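Local coordinates for ribonucleoside-diphosphate reductase subunit beta (Bacillus halodurans C-125, PDB 2RCC), which provides the di-iron small subunit of a class I ribonucleotide reductase, the enzyme that makes deoxyribonucleotides from ribonucleoside diphosphates for DNA synthesis, at the interface of chains A and B. Numbering follows the deposited sequence. Chains: chain A/B, Ribonucleoside-diphosphate reductase subunit beta.

Contacts 1, 2 and 3 are neighbouring patches of one interface, in which the N-terminal loop segment of chain A lies over the helices of chain B. The centres of their C-alpha atoms are about 12 Å apart between contacts 1 and 2, 9 Å between 1 and 3, and 8 Å between 2 and 3. B:Trp146 joins contact 1 to contact 3, while A:Val30, A:Asn32 and B:Phe143 join contact 2 to contact 3. Two beta subunits belong to the enzyme tetramer, so this arm may help to hold the pair together, although the interface as a whole departs from exact two-fold symmetry.

Contact 1: the interface of chains A and B. Residues chain A 10-11, 13; chain B 87, 91, 146, 157, 160, 164.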
# COMPACT_ATOMS: atom_id res chain seq x y z
N ILE A 10 -11.21 -8.03 -9.26
CA ILE A 10 -10.99 -6.59 -9.19
C ILE A 10 -12.32 -5.80 -9.27
O ILE A 10 -12.36 -4.62 -8.89
CB ILE A 10 -9.95 -6.16 -10.28
CG1 ILE A 10 -9.23 -4.86 -9.90
CG2 ILE A 10 -10.62 -6.07 -11.65
CD1 ILE A 10 -8.00 -4.57 -10.76
N TYR A 11 -13.40 -6.46 -9.70
CA TYR A 11 -14.72 -5.88 -9.93
C TYR A 11 -15.77 -7.00 -9.97
O TYR A 11 -15.62 -7.96 -10.73
CB TYR A 11 -14.69 -5.21 -11.29
CG TYR A 11 -15.98 -4.62 -11.84
CD1 TYR A 11 -16.49 -3.45 -11.35
CD2 TYR A 11 -16.62 -5.19 -12.94
CE1 TYR A 11 -17.62 -2.87 -11.88
CE2 TYR A 11 -17.75 -4.60 -13.49
CZ TYR A 11 -18.25 -3.44 -12.95
OH TYR A 11 -19.37 -2.81 -13.48
N THR A 13 -20.04 -7.01 -9.82
CA THR A 13 -21.34 -6.34 -9.65
C THR A 13 -22.38 -7.19 -8.90
O THR A 13 -23.31 -6.64 -8.32
CB THR A 13 -21.97 -5.92 -11.02
OG1 THR A 13 -22.05 -7.07 -11.86
CG2 THR A 13 -21.13 -4.84 -11.69
N PHE B 87 -15.23 4.60 -6.78
CA PHE B 87 -15.12 3.38 -7.62
C PHE B 87 -13.72 3.32 -8.23
O PHE B 87 -13.06 2.30 -8.14
CB PHE B 87 -16.17 3.36 -8.78
CG PHE B 87 -16.00 2.18 -9.69
CD1 PHE B 87 -16.55 0.99 -9.36
CD2 PHE B 87 -15.20 2.24 -10.83
CE1 PHE B 87 -16.33 -0.15 -10.14
CE2 PHE B 87 -14.98 1.12 -11.60
CZ PHE B 87 -15.54 -0.07 -11.25
N VAL B 91 -10.66 0.53 -7.20
CA VAL B 91 -10.07 -0.37 -8.21
C VAL B 91 -8.56 -0.06 -8.42
O VAL B 91 -7.77 -0.96 -8.59
CB VAL B 91 -10.87 -0.29 -9.57
CG1 VAL B 91 -10.09 -0.83 -10.72
CG2 VAL B 91 -12.27 -0.99 -9.43
N TRP B 146 -22.54 2.66 -8.85
CA TRP B 146 -21.79 1.91 -9.84
C TRP B 146 -22.48 0.58 -10.29
O TRP B 146 -22.25 0.11 -11.40
CB TRP B 146 -20.34 1.68 -9.34
CG TRP B 146 -20.29 0.75 -8.21
CD1 TRP B 146 -20.45 1.04 -6.90
CD2 TRP B 146 -20.12 -0.63 -8.31
NE1 TRP B 146 -20.35 -0.11 -6.16
CE2 TRP B 146 -20.16 -1.15 -7.01
CE3 TRP B 146 -19.94 -1.51 -9.37
CZ2 TRP B 146 -20.03 -2.46 -6.75
CZ3 TRP B 146 -19.79 -2.82 -9.12
CH2 TRP B 146 -19.84 -3.30 -7.81
N GLU B 157 -16.83 -0.23 -16.96
CA GLU B 157 -16.46 -1.50 -17.60
C GLU B 157 -15.41 -1.34 -18.69
O GLU B 157 -14.67 -2.29 -18.97
CB GLU B 157 -17.73 -2.28 -18.01
CG GLU B 157 -18.45 -2.74 -16.70
CD GLU B 157 -19.80 -3.39 -16.84
OE1 GLU B 157 -20.38 -3.39 -17.97
OE2 GLU B 157 -20.31 -3.86 -15.74
N ILE B 160 -12.34 -1.46 -16.43
CA ILE B 160 -12.17 -2.83 -15.90
C ILE B 160 -11.64 -3.81 -16.96
O ILE B 160 -10.74 -4.59 -16.68
CB ILE B 160 -13.48 -3.37 -15.25
CG1 ILE B 160 -13.84 -2.54 -14.00
CG2 ILE B 160 -13.36 -4.86 -14.89
CD1 ILE B 160 -12.65 -2.29 -12.96
N GLU B 164 -8.40 -5.94 -16.37
CA GLU B 164 -8.57 -7.40 -16.33
C GLU B 164 -7.71 -8.15 -17.33
O GLU B 164 -7.23 -9.25 -17.02
CB GLU B 164 -10.05 -7.79 -16.50
CG GLU B 164 -10.86 -7.56 -15.25
CD GLU B 164 -12.31 -8.09 -15.35
OE1 GLU B 164 -12.89 -8.05 -16.46
OE2 GLU B 164 -12.84 -8.52 -14.30
O HOH W 1 -19.66 -0.17 -12.67
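A:Tyr11 has CG anti to its backbone N (chi1 175°), which carries its ring in among B:Phe87, B:Trp146, B:Glu157 and B:Ile160, while B:Glu157, extended beyond CG (chi2 173°), stretches its carboxylate to the phenol. The contact sets an aromatic residue of the chain A N-terminal arm between helices 72-102 and 150-168 of chain B in this ribonucleotide reductase small subunit. B:Ile160 lies across one face of the tyrosine, its CG1 3.9 Å from the centroid of the A:Tyr11 ring. B:Phe87 stands perpendicular to that ring in an edge-to-face pair, with its CE1 3.5 Å from A:Tyr11 CE1. On the same CE1 rim the indole slides past in the opposite direction, and its CZ3 also touches the methyl of A:Thr13. Packing on one face and along the CD1/CE1 rim is likely to limit rotation of the ring. Further along, A:Ile10 CG2 rests on the aliphatic CG of B:Glu164 at 3.9 Å, and the carbonyl O of A:Ile10 faces B:Val91 CG2. At the ring's tip, A:Tyr11 OH gives a hydrogen bond of 2.7 Å to B:Glu157 OE2, meeting the carboxylate on its anti side. A:Tyr11 OH also lies 2.8 Å from the oxygen of water 1, which continues to B:Trp146 O.

Contact 2: the interface of chains A and B. Residues chain A 29-33; chain B 90, 123-124, 127, 143.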
# COMPACT_ATOMS: atom_id res chain seq x y z
N ASN A 29 -15.46 -5.19 -4.44
CA ASN A 29 -14.15 -4.58 -4.51
C ASN A 29 -14.21 -3.02 -4.47
O ASN A 29 -13.20 -2.37 -4.61
CB ASN A 29 -13.29 -5.10 -5.65
CG ASN A 29 -11.81 -5.01 -5.33
OD1 ASN A 29 -11.43 -5.24 -4.19
ND2 ASN A 29 -10.99 -4.63 -6.31
N VAL A 30 -15.40 -2.46 -4.27
CA VAL A 30 -15.58 -1.03 -4.05
C VAL A 30 -15.63 -0.91 -2.54
O VAL A 30 -16.47 -1.55 -1.89
CB VAL A 30 -16.88 -0.51 -4.66
CG1 VAL A 30 -17.05 0.98 -4.35
CG2 VAL A 30 -16.90 -0.74 -6.17
N LEU A 31 -14.69 -0.13 -1.99
CA LEU A 31 -14.48 0.02 -0.57
C LEU A 31 -15.10 1.30 0.04
O LEU A 31 -14.64 2.39 -0.21
CB LEU A 31 -13.00 -0.03 -0.23
CG LEU A 31 -12.48 0.15 1.21
CD1 LEU A 31 -13.17 -0.69 2.29
CD2 LEU A 31 -10.96 -0.09 1.20
N ASN A 32 -16.17 1.07 0.78
CA ASN A 32 -16.84 2.05 1.62
C ASN A 32 -16.35 1.74 3.04
O ASN A 32 -16.80 0.77 3.66
CB ASN A 32 -18.36 1.85 1.54
CG ASN A 32 -19.13 2.78 2.46
OD1 ASN A 32 -18.54 3.60 3.20
ND2 ASN A 32 -20.48 2.65 2.44
N TRP A 33 -15.48 2.59 3.58
CA TRP A 33 -14.91 2.34 4.91
C TRP A 33 -15.95 2.32 6.06
O TRP A 33 -15.67 1.75 7.10
CB TRP A 33 -13.74 3.29 5.23
CG TRP A 33 -12.43 2.82 4.66
CD1 TRP A 33 -11.82 3.27 3.52
CD2 TRP A 33 -11.58 1.81 5.19
NE1 TRP A 33 -10.67 2.61 3.32
CE2 TRP A 33 -10.47 1.71 4.33
CE3 TRP A 33 -11.65 0.96 6.32
CZ2 TRP A 33 -9.43 0.79 4.54
CZ3 TRP A 33 -10.61 0.04 6.54
CH2 TRP A 33 -9.52 -0.02 5.67
N SER B 90 -10.85 2.81 -5.56
CA SER B 90 -10.89 1.45 -4.97
C SER B 90 -10.23 0.48 -5.96
O SER B 90 -9.39 -0.37 -5.61
CB SER B 90 -12.31 0.98 -4.67
OG SER B 90 -12.91 1.68 -3.60
N ASN B 123 -9.11 6.98 -1.54
CA ASN B 123 -10.40 6.29 -1.49
C ASN B 123 -11.08 6.51 -0.15
O ASN B 123 -12.27 6.82 -0.09
CB ASN B 123 -10.27 4.80 -1.81
CG ASN B 123 -11.59 4.11 -1.77
OD1 ASN B 123 -12.45 4.36 -2.61
ND2 ASN B 123 -11.77 3.22 -0.82
N GLN B 124 -10.31 6.39 0.93
CA GLN B 124 -10.84 6.61 2.27
C GLN B 124 -11.35 8.04 2.48
O GLN B 124 -12.34 8.26 3.20
CB GLN B 124 -9.82 6.21 3.34
CG GLN B 124 -10.30 6.41 4.78
CD GLN B 124 -9.93 7.74 5.43
OE1 GLN B 124 -8.83 8.23 5.27
NE2 GLN B 124 -10.83 8.28 6.24
N SER B 127 -15.04 8.37 1.67
CA SER B 127 -15.90 7.97 2.78
C SER B 127 -15.96 9.08 3.85
O SER B 127 -17.01 9.33 4.45
CB SER B 127 -15.38 6.68 3.45
OG SER B 127 -15.57 5.55 2.65
N PHE B 143 -22.43 4.68 -2.85
CA PHE B 143 -21.52 3.52 -2.97
C PHE B 143 -22.16 2.27 -3.64
O PHE B 143 -21.51 1.26 -3.74
CB PHE B 143 -20.87 3.15 -1.61
CG PHE B 143 -19.69 4.01 -1.22
CD1 PHE B 143 -18.45 3.77 -1.78
CD2 PHE B 143 -19.80 4.98 -0.23
CE1 PHE B 143 -17.33 4.50 -1.39
CE2 PHE B 143 -18.70 5.72 0.17
CZ PHE B 143 -17.46 5.48 -0.42
O HOH W 2 -9.20 2.85 0.84
O HOH W 3 -14.20 4.73 0.79
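A:Asn32 lays its side chain flat on the ring of B:Phe143, amide and ring planes only 8° apart, with CB over the ring centre at 3.7 Å from the centroid. With CG anti to the backbone N (chi1 176°), the amide continues along the ring, and A:Asn32 CG comes to 3.5 Å from B:Phe143 CD2. A:Val30 CG1 adds a looser contact at the CD1 corner of the phenylalanine. An alanine in place of B:Phe143 would probably open a gap beneath A:Asn32 and leave its amide free to turn. Beside this centre, A:Trp33 meets B:Gln124 at about a right angle, its CD1 3.6 Å from B:Gln124 CB. The polar rim grips the backbone of chain A through hydrogen bonds. A:Leu31 N donates a nearly straight bond of 3.0 Å to B:Ser90 OG (170° at H), and that hydroxyl donates onward to B:Asn123 OD1. The other branch of the asparagine, B:Asn123 ND2, donates to A:Leu31 O at 3.0 Å, and A:Trp33 N donates to B:Ser127 OG. Water 3 links A:Leu31 O, B:Asn123 O and the B:Ser127 hydroxyl, while water 2 bridges A:Trp33 NE1 and B:Asn123 ND2. In the fold, the loop 29-33 of chain A, part of the N-terminal arm that may help to pair the two beta subunits, runs over helices 72-102 and 106-133 of chain B; the latter also bears B:Tyr126, the presumed active-site tyrosine of that subunit.

Contact 3: the interface of chains A and B. Residues chain A 15-17, 28, 30, 32; chain B 143-144, 146-147.
The backbone of chain A is extended at A:Ala15 and A:Ser16 (psi 161° at both), and it presents the carbonyl of A:Ala15 to B:Lys147 on the short helix 145-148. This is part of the N-terminal arm of a ribonucleotide reductase small chain, here grasped by its partner subunit. The lysine, extended beyond CG, donates from B:Lys147 NZ to A:Ala15 O at 3.1 Å, in the carbonyl plane and on a lone pair. A salt bridge of 2.7 Å from B:Lys147 NZ to B:Glu144 OE1 would help to hold the ammonium there. A:Asn17 works through both branches of its amide. A:Asn17 ND2 donates to B:Phe143 O at 2.8 Å, well aligned at the hydrogen but coming from above the carbonyl plane. A:Asn17 OD1 receives A:Ser28 OG at 2.6 Å, a bond within chain A that probably helps to fix the rotation of the amide; A:Val30 N in turn donates to that hydroxyl. Water 4 bridges A:Asn17 N and B:Glu144 OE2. Beside the polar groups, A:Val30 and B:Trp146 reach toward each other tip to tip: A:Val30 CG2 sits over the indole, 3.6 Å from the centroid of its five-membered ring, while B:Lys147 CG packs on the opposite face. A:Ser28 CB touches the six-membered ring at B:Trp146 CZ2, 3.3 Å away.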
# COMPACT_ATOMS: atom_id res chain seq x y z
N ALA A 15 -21.81 -8.80 -6.15
CA ALA A 15 -21.51 -8.84 -4.73
C ALA A 15 -21.76 -7.52 -3.99
O ALA A 15 -21.86 -6.45 -4.60
CB ALA A 15 -20.05 -9.29 -4.54
N SER A 16 -21.88 -7.63 -2.67
CA SER A 16 -22.00 -6.50 -1.76
C SER A 16 -20.61 -5.86 -1.51
O SER A 16 -19.57 -6.49 -1.75
CB SER A 16 -22.60 -6.98 -0.45
OG SER A 16 -21.84 -8.05 0.14
N ASN A 17 -20.59 -4.61 -1.03
CA ASN A 17 -19.34 -3.92 -0.72
C ASN A 17 -18.69 -4.52 0.51
O ASN A 17 -17.45 -4.65 0.53
CB ASN A 17 -19.58 -2.39 -0.55
CG ASN A 17 -20.12 -1.72 -1.83
OD1 ASN A 17 -20.02 -2.28 -2.94
ND2 ASN A 17 -20.67 -0.50 -1.68
N SER A 28 -17.62 -6.75 -3.79
CA SER A 28 -17.65 -5.95 -5.00
C SER A 28 -16.32 -5.39 -5.44
O SER A 28 -16.12 -5.14 -6.61
CB SER A 28 -18.56 -4.75 -4.84
OG SER A 28 -18.16 -3.87 -3.83
N VAL A 30 -15.40 -2.46 -4.27
CA VAL A 30 -15.58 -1.03 -4.05
C VAL A 30 -15.63 -0.91 -2.54
O VAL A 30 -16.47 -1.55 -1.89
CB VAL A 30 -16.88 -0.51 -4.66
CG1 VAL A 30 -17.05 0.98 -4.35
CG2 VAL A 30 -16.90 -0.74 -6.17
N ASN A 32 -16.17 1.07 0.78
CA ASN A 32 -16.84 2.05 1.62
C ASN A 32 -16.35 1.74 3.04
O ASN A 32 -16.80 0.77 3.66
CB ASN A 32 -18.36 1.85 1.54
CG ASN A 32 -19.13 2.78 2.46
OD1 ASN A 32 -18.54 3.60 3.20
ND2 ASN A 32 -20.48 2.65 2.44
N PHE B 143 -22.43 4.68 -2.85
CA PHE B 143 -21.52 3.52 -2.97
C PHE B 143 -22.16 2.27 -3.64
O PHE B 143 -21.51 1.26 -3.74
CB PHE B 143 -20.87 3.15 -1.61
CG PHE B 143 -19.69 4.01 -1.22
CD1 PHE B 143 -18.45 3.77 -1.78
CD2 PHE B 143 -19.80 4.98 -0.23
CE1 PHE B 143 -17.33 4.50 -1.39
CE2 PHE B 143 -18.70 5.72 0.17
CZ PHE B 143 -17.46 5.48 -0.42
N GLU B 144 -23.42 2.34 -4.07
CA GLU B 144 -24.11 1.33 -4.89
C GLU B 144 -24.41 1.93 -6.31
O GLU B 144 -24.93 1.20 -7.14
CB GLU B 144 -25.46 0.88 -4.32
CG GLU B 144 -25.58 0.24 -2.93
CD GLU B 144 -24.83 -1.07 -2.75
OE1 GLU B 144 -25.11 -2.06 -3.47
OE2 GLU B 144 -24.00 -1.13 -1.82
N TRP B 146 -22.54 2.66 -8.85
CA TRP B 146 -21.79 1.91 -9.84
C TRP B 146 -22.48 0.58 -10.29
O TRP B 146 -22.25 0.11 -11.40
CB TRP B 146 -20.34 1.68 -9.34
CG TRP B 146 -20.29 0.75 -8.21
CD1 TRP B 146 -20.45 1.04 -6.90
CD2 TRP B 146 -20.12 -0.63 -8.31
NE1 TRP B 146 -20.35 -0.11 -6.16
CE2 TRP B 146 -20.16 -1.15 -7.01
CE3 TRP B 146 -19.94 -1.51 -9.37
CZ2 TRP B 146 -20.03 -2.46 -6.75
CZ3 TRP B 146 -19.79 -2.82 -9.12
CH2 TRP B 146 -19.84 -3.30 -7.81
N LYS B 147 -23.30 -0.02 -9.42
CA LYS B 147 -24.02 -1.26 -9.75
C LYS B 147 -25.33 -0.96 -10.46
O LYS B 147 -25.79 -1.80 -11.20
CB LYS B 147 -24.39 -2.08 -8.51
CG LYS B 147 -23.29 -2.39 -7.55
CD LYS B 147 -23.81 -3.16 -6.29
CE LYS B 147 -22.69 -3.28 -5.22
NZ LYS B 147 -23.00 -3.70 -3.82
O HOH W 4 -23.22 -3.35 -0.82